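Long-range contact in spike protein P1 (Pseudoalteromonas phage pm2, PDB 2VVE), which binds the host receptor through its C-terminal region as the spike at the fivefold vertices of the virion: residues Ile87-Gln101 / His221-Tyr235. Numbering follows the deposited sequence.
Sequences IRVFKEYSARAKYAQ and HDWYDESFTTFIEVY
The carbonyl oxygen of Ser227 is gripped from the side by the guanidinium of Arg96: NE lies 2.7 Å from Ser227 O, nearly in line with the C=O, and NH2 reaches the same oxygen from above the carbonyl plane. The Arg96 chain bends at its third torsion (chi3 56°), which brings that N-H edge round to the carbonyl, while CB of Glu226 rests over one guanidinium face. The Glu226 carboxylate lies well out of the guanidinium plane, so the two charges probably attract without an N-H pointing at it; a water links Glu226 OE1 to the backbone N of Arg96.

Ser227 in turn holds Ala97 O twice, with OG at 2.7 Å and its own N at 2.8 Å. The same OG accepts from Thr229 N, closing an ST turn, and CB of Ser227 sits 3.6 Å from the centroid of the Tyr99 ring in a CH-pi contact over its face. At the edge of that ring, Tyr99 OH shares a 2.7 Å hydrogen bond with His221 ND1, the planes inclined at 63°. Farther along, CG of Gln101 lies over the six-membered ring of Trp223, 3.3 Å from its centroid.

Toward the other end, antiparallel strand pairing takes over. Phe90 and Lys91 both face Val234 in a classic beta bulge, with Val234 N donating to Lys91 O almost straight (177°). Between there and Ala97, Tyr93 N donates to Phe231 O, and single waters bridge Tyr93 O to Ile232 O, Ser94 O to Thr230 OG1, and Ala95 O to Phe231 N.

Asp143 takes both Arg96 NH2 and His221 NE2. Within this chain, strand 88-91 edges an antiparallel sheet beside 229-236, which packs through Phe231 and Val234 on strand 151-160 of another sheet, consistent with a jelly-roll-type beta-sandwich in the receptor-binding part; Tyr99 and Ser227 touch strand 200-208.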
loop_
_atom_site.group_PDB
_atom_site.type_symbol
_atom_site.label_atom_id
_atom_site.label_comp_id
_atom_site.label_asym_id
_atom_site.label_seq_id
_atom_site.Cartn_x
_atom_site.Cartn_y
_atom_site.Cartn_z
ATOM N N ILE A 87 20.036 4.490 -25.247
ATOM C CA ILE A 87 18.881 5.244 -25.740
ATOM C C ILE A 87 17.559 4.635 -25.241
ATOM O O ILE A 87 17.570 3.711 -24.428
ATOM C CB ILE A 87 18.921 5.393 -27.277
ATOM C CG1 ILE A 87 18.825 4.029 -27.971
ATOM C CG2 ILE A 87 20.201 6.130 -27.706
ATOM C CD1 ILE A 87 18.227 4.105 -29.371
ATOM N N ARG A 88 16.425 5.162 -25.699
ATOM C CA ARG A 88 15.154 4.581 -25.310
ATOM C C ARG A 88 14.580 3.814 -26.478
ATOM O O ARG A 88 14.234 4.409 -27.495
ATOM C CB ARG A 88 14.149 5.632 -24.821
ATOM C CG ARG A 88 12.829 5.012 -24.373
ATOM C CD ARG A 88 12.051 5.869 -23.387
ATOM N NE ARG A 88 12.780 6.105 -22.140
ATOM C CZ ARG A 88 12.858 5.245 -21.125
ATOM N NH1 ARG A 88 13.553 5.572 -20.047
ATOM N NH2 ARG A 88 12.250 4.063 -21.178
ATOM N N VAL A 89 14.499 2.494 -26.333
ATOM C CA VAL A 89 13.839 1.662 -27.336
ATOM C C VAL A 89 12.464 1.284 -26.809
ATOM O O VAL A 89 12.347 0.645 -25.758
ATOM C CB VAL A 89 14.660 0.387 -27.665
ATOM C CG1 VAL A 89 13.918 -0.485 -28.690
ATOM C CG2 VAL A 89 16.038 0.766 -28.186
ATOM N N PHE A 90 11.428 1.693 -27.535
ATOM C CA PHE A 90 10.066 1.454 -27.096
ATOM C C PHE A 90 9.617 0.051 -27.457
ATOM O O PHE A 90 9.096 -0.678 -26.611
ATOM C CB PHE A 90 9.123 2.500 -27.676
ATOM C CG PHE A 90 9.337 3.881 -27.116
ATOM C CD1 PHE A 90 8.950 4.179 -25.816
ATOM C CD2 PHE A 90 9.926 4.878 -27.893
ATOM C CE1 PHE A 90 9.140 5.446 -25.294
ATOM C CE2 PHE A 90 10.118 6.164 -27.377
ATOM C CZ PHE A 90 9.728 6.447 -26.075
ATOM N N LYS A 91 9.828 -0.316 -28.721
ATOM C CA LYS A 91 9.412 -1.605 -29.239
ATOM C C LYS A 91 10.317 -1.996 -30.394
ATOM O O LYS A 91 10.890 -1.136 -31.088
ATOM C CB LYS A 91 7.969 -1.542 -29.779
ATOM C CG LYS A 91 6.860 -1.488 -28.747
ATOM C CD LYS A 91 6.640 -2.836 -28.053
ATOM C CE LYS A 91 5.557 -2.693 -26.997
ATOM N NZ LYS A 91 5.486 -3.832 -26.029
ATOM N N GLU A 92 10.446 -3.301 -30.588
ATOM C CA GLU A 92 10.968 -3.842 -31.841
ATOM C C GLU A 92 9.937 -4.823 -32.347
ATOM O O GLU A 92 9.479 -5.685 -31.596
ATOM C CB GLU A 92 12.322 -4.521 -31.641
ATOM C CG GLU A 92 13.416 -3.568 -31.202
ATOM C CD GLU A 92 14.690 -4.279 -30.811
ATOM O OE1 GLU A 92 15.427 -4.720 -31.715
ATOM O OE2 GLU A 92 14.954 -4.383 -29.598
ATOM N N TYR A 93 9.546 -4.673 -33.608
ATOM C CA TYR A 93 8.550 -5.553 -34.198
ATOM C C TYR A 93 9.143 -6.369 -35.335
ATOM O O TYR A 93 9.930 -5.855 -36.138
ATOM C CB TYR A 93 7.373 -4.747 -34.736
ATOM C CG TYR A 93 6.592 -3.979 -33.703
ATOM C CD1 TYR A 93 5.688 -4.630 -32.856
ATOM C CD2 TYR A 93 6.712 -2.593 -33.600
ATOM C CE1 TYR A 93 4.937 -3.915 -31.914
ATOM C CE2 TYR A 93 5.967 -1.873 -32.664
ATOM C CZ TYR A 93 5.086 -2.541 -31.826
ATOM O OH TYR A 93 4.349 -1.837 -30.899
ATOM N N SER A 94 8.761 -7.639 -35.393
ATOM C CA SER A 94 9.056 -8.472 -36.549
ATOM C C SER A 94 7.801 -8.649 -37.408
ATOM O O SER A 94 7.904 -8.933 -38.601
ATOM C CB SER A 94 9.618 -9.830 -36.123
ATOM O OG SER A 94 8.693 -10.532 -35.319
ATOM N N ALA A 95 6.626 -8.468 -36.799
ATOM C CA ALA A 95 5.348 -8.589 -37.503
ATOM C C ALA A 95 5.075 -7.367 -38.363
ATOM O O ALA A 95 5.332 -6.239 -37.944
ATOM C CB ALA A 95 4.216 -8.784 -36.517
ATOM N N ARG A 96 4.538 -7.599 -39.558
ATOM C CA ARG A 96 4.141 -6.500 -40.442
ATOM C C ARG A 96 3.081 -5.634 -39.760
ATOM O O ARG A 96 2.165 -6.158 -39.112
ATOM C CB ARG A 96 3.587 -7.063 -41.745
ATOM C CG ARG A 96 4.642 -7.788 -42.595
ATOM C CD ARG A 96 4.035 -8.857 -43.492
ATOM N NE ARG A 96 2.999 -8.318 -44.370
ATOM C CZ ARG A 96 2.288 -9.031 -45.241
ATOM N NH1 ARG A 96 2.494 -10.342 -45.393
ATOM N NH2 ARG A 96 1.371 -8.426 -45.975
ATOM N N ALA A 97 3.191 -4.318 -39.937
ATOM C CA ALA A 97 2.249 -3.379 -39.329
ATOM C C ALA A 97 0.925 -3.417 -40.095
ATOM O O ALA A 97 0.907 -3.691 -41.298
ATOM C CB ALA A 97 2.819 -1.980 -39.358
ATOM N N LYS A 98 -0.174 -3.122 -39.407
ATOM C CA LYS A 98 -1.483 -3.103 -40.074
ATOM C C LYS A 98 -1.817 -1.789 -40.779
ATOM O O LYS A 98 -1.370 -0.707 -40.363
ATOM C CB LYS A 98 -2.605 -3.507 -39.108
ATOM C CG LYS A 98 -2.413 -4.932 -38.589
ATOM C CD LYS A 98 -3.376 -5.330 -37.501
ATOM C CE LYS A 98 -3.158 -6.805 -37.183
ATOM N NZ LYS A 98 -4.099 -7.366 -36.177
ATOM N N TYR A 99 -2.585 -1.894 -41.868
ATOM C CA TYR A 99 -3.254 -0.733 -42.435
ATOM C C TYR A 99 -4.257 -0.171 -41.431
ATOM O O TYR A 99 -5.106 -0.907 -40.909
ATOM C CB TYR A 99 -4.024 -1.094 -43.705
ATOM C CG TYR A 99 -3.209 -1.633 -44.858
ATOM C CD1 TYR A 99 -2.436 -0.782 -45.645
ATOM C CD2 TYR A 99 -3.260 -2.986 -45.199
ATOM C CE1 TYR A 99 -1.709 -1.271 -46.739
ATOM C CE2 TYR A 99 -2.537 -3.490 -46.287
ATOM C CZ TYR A 99 -1.767 -2.628 -47.051
ATOM O OH TYR A 99 -1.048 -3.099 -48.118
ATOM N N ALA A 100 -4.198 1.135 -41.192
ATOM C CA ALA A 100 -5.195 1.756 -40.308
ATOM C C ALA A 100 -5.551 3.182 -40.693
ATOM O O ALA A 100 -4.665 4.029 -40.886
ATOM C CB ALA A 100 -4.737 1.700 -38.845
ATOM N N GLN A 101 -6.857 3.434 -40.780
ATOM C CA GLN A 101 -7.392 4.785 -40.852
ATOM C C GLN A 101 -7.530 5.304 -39.433
ATOM O O GLN A 101 -7.484 4.535 -38.479
ATOM C CB GLN A 101 -8.758 4.810 -41.537
ATOM C CG GLN A 101 -8.724 4.278 -42.945
ATOM C CD GLN A 101 -10.035 4.428 -43.667
ATOM O OE1 GLN A 101 -10.195 5.331 -44.474
ATOM N NE2 GLN A 101 -10.979 3.540 -43.387
ATOM N N HIS A 221 -5.921 -6.770 -50.120
ATOM C CA HIS A 221 -5.606 -6.063 -48.881
ATOM C C HIS A 221 -6.738 -5.105 -48.532
ATOM O O HIS A 221 -7.368 -4.529 -49.412
ATOM C CB HIS A 221 -4.272 -5.314 -49.002
ATOM C CG HIS A 221 -3.067 -6.181 -48.789
ATOM N ND1 HIS A 221 -1.802 -5.664 -48.604
ATOM C CD2 HIS A 221 -2.939 -7.527 -48.705
ATOM C CE1 HIS A 221 -0.944 -6.654 -48.432
ATOM N NE2 HIS A 221 -1.608 -7.794 -48.489
ATOM N N ASP A 222 -6.990 -4.953 -47.234
ATOM C CA ASP A 222 -8.035 -4.073 -46.749
ATOM C C ASP A 222 -7.587 -3.513 -45.412
ATOM O O ASP A 222 -6.588 -3.978 -44.845
ATOM C CB ASP A 222 -9.350 -4.838 -46.588
ATOM C CG ASP A 222 -10.558 -3.918 -46.456
ATOM O OD1 ASP A 222 -10.439 -2.696 -46.708
ATOM O OD2 ASP A 222 -11.638 -4.425 -46.093
ATOM N N TRP A 223 -8.312 -2.518 -44.907
ATOM C CA TRP A 223 -7.995 -1.941 -43.601
ATOM C C TRP A 223 -7.890 -3.003 -42.505
ATOM O O TRP A 223 -8.658 -3.972 -42.488
ATOM C CB TRP A 223 -8.995 -0.836 -43.239
ATOM C CG TRP A 223 -8.961 0.282 -44.255
ATOM C CD1 TRP A 223 -9.910 0.575 -45.173
ATOM C CD2 TRP A 223 -7.885 1.209 -44.473
ATOM N NE1 TRP A 223 -9.519 1.650 -45.947
ATOM C CE2 TRP A 223 -8.273 2.055 -45.539
ATOM C CE3 TRP A 223 -6.636 1.412 -43.863
ATOM C CZ2 TRP A 223 -7.453 3.093 -46.018
ATOM C CZ3 TRP A 223 -5.819 2.449 -44.335
ATOM C CH2 TRP A 223 -6.235 3.273 -45.410
ATOM N N TYR A 224 -6.908 -2.814 -41.618
ATOM C CA TYR A 224 -6.581 -3.727 -40.503
ATOM C C TYR A 224 -5.844 -5.015 -40.923
ATOM O O TYR A 224 -5.430 -5.802 -40.065
ATOM C CB TYR A 224 -7.811 -4.033 -39.616
ATOM C CG TYR A 224 -8.446 -2.811 -38.972
ATOM C CD1 TYR A 224 -7.700 -1.977 -38.134
ATOM C CD2 TYR A 224 -9.790 -2.500 -39.181
ATOM C CE1 TYR A 224 -8.266 -0.872 -37.528
ATOM C CE2 TYR A 224 -10.373 -1.381 -38.584
ATOM C CZ TYR A 224 -9.597 -0.570 -37.762
ATOM O OH TYR A 224 -10.138 0.534 -37.153
ATOM N N ASP A 225 -5.661 -5.221 -42.232
ATOM C CA ASP A 225 -4.822 -6.323 -42.729
ATOM C C ASP A 225 -3.361 -5.950 -42.554
ATOM O O ASP A 225 -3.038 -4.772 -42.386
ATOM C CB ASP A 225 -5.054 -6.574 -44.226
ATOM C CG ASP A 225 -6.342 -7.355 -44.523
ATOM O OD1 ASP A 225 -6.991 -7.878 -43.594
ATOM O OD2 ASP A 225 -6.707 -7.426 -45.708
ATOM N N GLU A 226 -2.475 -6.942 -42.622
ATOM C CA GLU A 226 -1.036 -6.677 -42.584
ATOM C C GLU A 226 -0.566 -6.017 -43.886
ATOM O O GLU A 226 -0.890 -6.476 -44.983
ATOM C CB GLU A 226 -0.246 -7.946 -42.248
ATOM C CG GLU A 226 -0.452 -8.384 -40.790
ATOM C CD GLU A 226 0.614 -9.341 -40.260
ATOM O OE1 GLU A 226 1.128 -10.180 -41.031
ATOM O OE2 GLU A 226 0.925 -9.254 -39.049
ATOM N N SER A 227 0.153 -4.909 -43.735
ATOM C CA SER A 227 0.628 -4.100 -44.858
ATOM C C SER A 227 1.964 -4.627 -45.365
ATOM O O SER A 227 2.358 -5.741 -45.031
ATOM C CB SER A 227 0.734 -2.622 -44.454
ATOM O OG SER A 227 1.797 -2.405 -43.544
ATOM N N PHE A 228 2.639 -3.829 -46.193
ATOM C CA PHE A 228 4.005 -4.123 -46.602
ATOM C C PHE A 228 5.025 -3.365 -45.745
ATOM O O PHE A 228 6.195 -3.272 -46.102
ATOM C CB PHE A 228 4.194 -3.759 -48.076
ATOM C CG PHE A 228 3.217 -4.432 -48.985
ATOM C CD1 PHE A 228 3.343 -5.789 -49.283
ATOM C CD2 PHE A 228 2.178 -3.710 -49.557
ATOM C CE1 PHE A 228 2.427 -6.416 -50.140
ATOM C CE2 PHE A 228 1.257 -4.324 -50.401
ATOM C CZ PHE A 228 1.387 -5.686 -50.694
ATOM N N THR A 229 4.581 -2.852 -44.600
ATOM C CA THR A 229 5.404 -1.989 -43.755
ATOM C C THR A 229 5.633 -2.635 -42.404
ATOM O O THR A 229 4.685 -3.118 -41.796
ATOM C CB THR A 229 4.705 -0.613 -43.578
ATOM O OG1 THR A 229 4.625 0.033 -44.861
ATOM C CG2 THR A 229 5.463 0.296 -42.596
ATOM N N THR A 230 6.891 -2.647 -41.955
ATOM C CA THR A 230 7.253 -3.171 -40.636
ATOM C C THR A 230 8.049 -2.145 -39.825
ATOM O O THR A 230 9.046 -1.581 -40.309
ATOM C CB THR A 230 8.076 -4.488 -40.750
ATOM O OG1 THR A 230 7.344 -5.458 -41.510
ATOM C CG2 THR A 230 8.406 -5.067 -39.353
ATOM N N PHE A 231 7.618 -1.916 -38.586
ATOM C CA PHE A 231 8.348 -1.030 -37.668
ATOM C C PHE A 231 9.440 -1.811 -36.938
ATOM O O PHE A 231 9.269 -2.251 -35.802
ATOM C CB PHE A 231 7.406 -0.323 -36.682
ATOM C CG PHE A 231 6.514 0.697 -37.330
ATOM C CD1 PHE A 231 6.837 2.046 -37.289
ATOM C CD2 PHE A 231 5.362 0.303 -38.002
ATOM C CE1 PHE A 231 6.014 3.003 -37.909
ATOM C CE2 PHE A 231 4.535 1.243 -38.627
ATOM C CZ PHE A 231 4.858 2.596 -38.575
ATOM N N ILE A 232 10.566 -1.989 -37.623
ATOM C CA ILE A 232 11.705 -2.752 -37.100
ATOM C C ILE A 232 12.105 -2.330 -35.666
ATOM O O ILE A 232 12.300 -3.179 -34.776
ATOM C CB ILE A 232 12.912 -2.649 -38.075
ATOM C CG1 ILE A 232 12.548 -3.260 -39.446
ATOM C CG2 ILE A 232 14.163 -3.283 -37.479
ATOM C CD1 ILE A 232 12.218 -4.755 -39.395
ATOM N N GLU A 233 12.194 -1.020 -35.447
ATOM C CA GLU A 233 12.526 -0.467 -34.143
ATOM C C GLU A 233 11.828 0.880 -33.973
ATOM O O GLU A 233 11.842 1.694 -34.879
ATOM C CB GLU A 233 14.044 -0.289 -34.040
ATOM C CG GLU A 233 14.555 0.052 -32.649
ATOM C CD GLU A 233 16.000 0.533 -32.658
ATOM O OE1 GLU A 233 16.609 0.631 -33.753
ATOM O OE2 GLU A 233 16.520 0.823 -31.562
ATOM N N VAL A 234 11.180 1.083 -32.831
ATOM C CA VAL A 234 10.637 2.394 -32.468
ATOM C C VAL A 234 11.437 2.875 -31.253
ATOM O O VAL A 234 11.522 2.176 -30.230
ATOM C CB VAL A 234 9.127 2.349 -32.145
ATOM C CG1 VAL A 234 8.609 3.771 -31.830
ATOM C CG2 VAL A 234 8.338 1.706 -33.313
ATOM N N TYR A 235 12.012 4.069 -31.367
ATOM C CA TYR A 235 13.012 4.523 -30.390
ATOM C C TYR A 235 13.114 6.036 -30.348
ATOM O O TYR A 235 12.491 6.743 -31.141
ATOM C CB TYR A 235 14.389 3.923 -30.738
ATOM C CG TYR A 235 14.969 4.431 -32.042
ATOM C CD1 TYR A 235 15.872 5.505 -32.060
ATOM C CD2 TYR A 235 14.598 3.864 -33.266
ATOM C CE1 TYR A 235 16.391 5.992 -33.252
ATOM C CE2 TYR A 235 15.119 4.349 -34.469
ATOM C CZ TYR A 235 16.016 5.413 -34.449
ATOM O OH TYR A 235 16.526 5.898 -35.634
HETATM O O HOH W 1 12.973 -5.719 -35.234
HETATM O O HOH W 2 8.112 -7.955 -41.109
HETATM O O HOH W 3 5.332 -3.375 -37.554
HETATM O O HOH W 4 3.867 -10.350 -40.146
#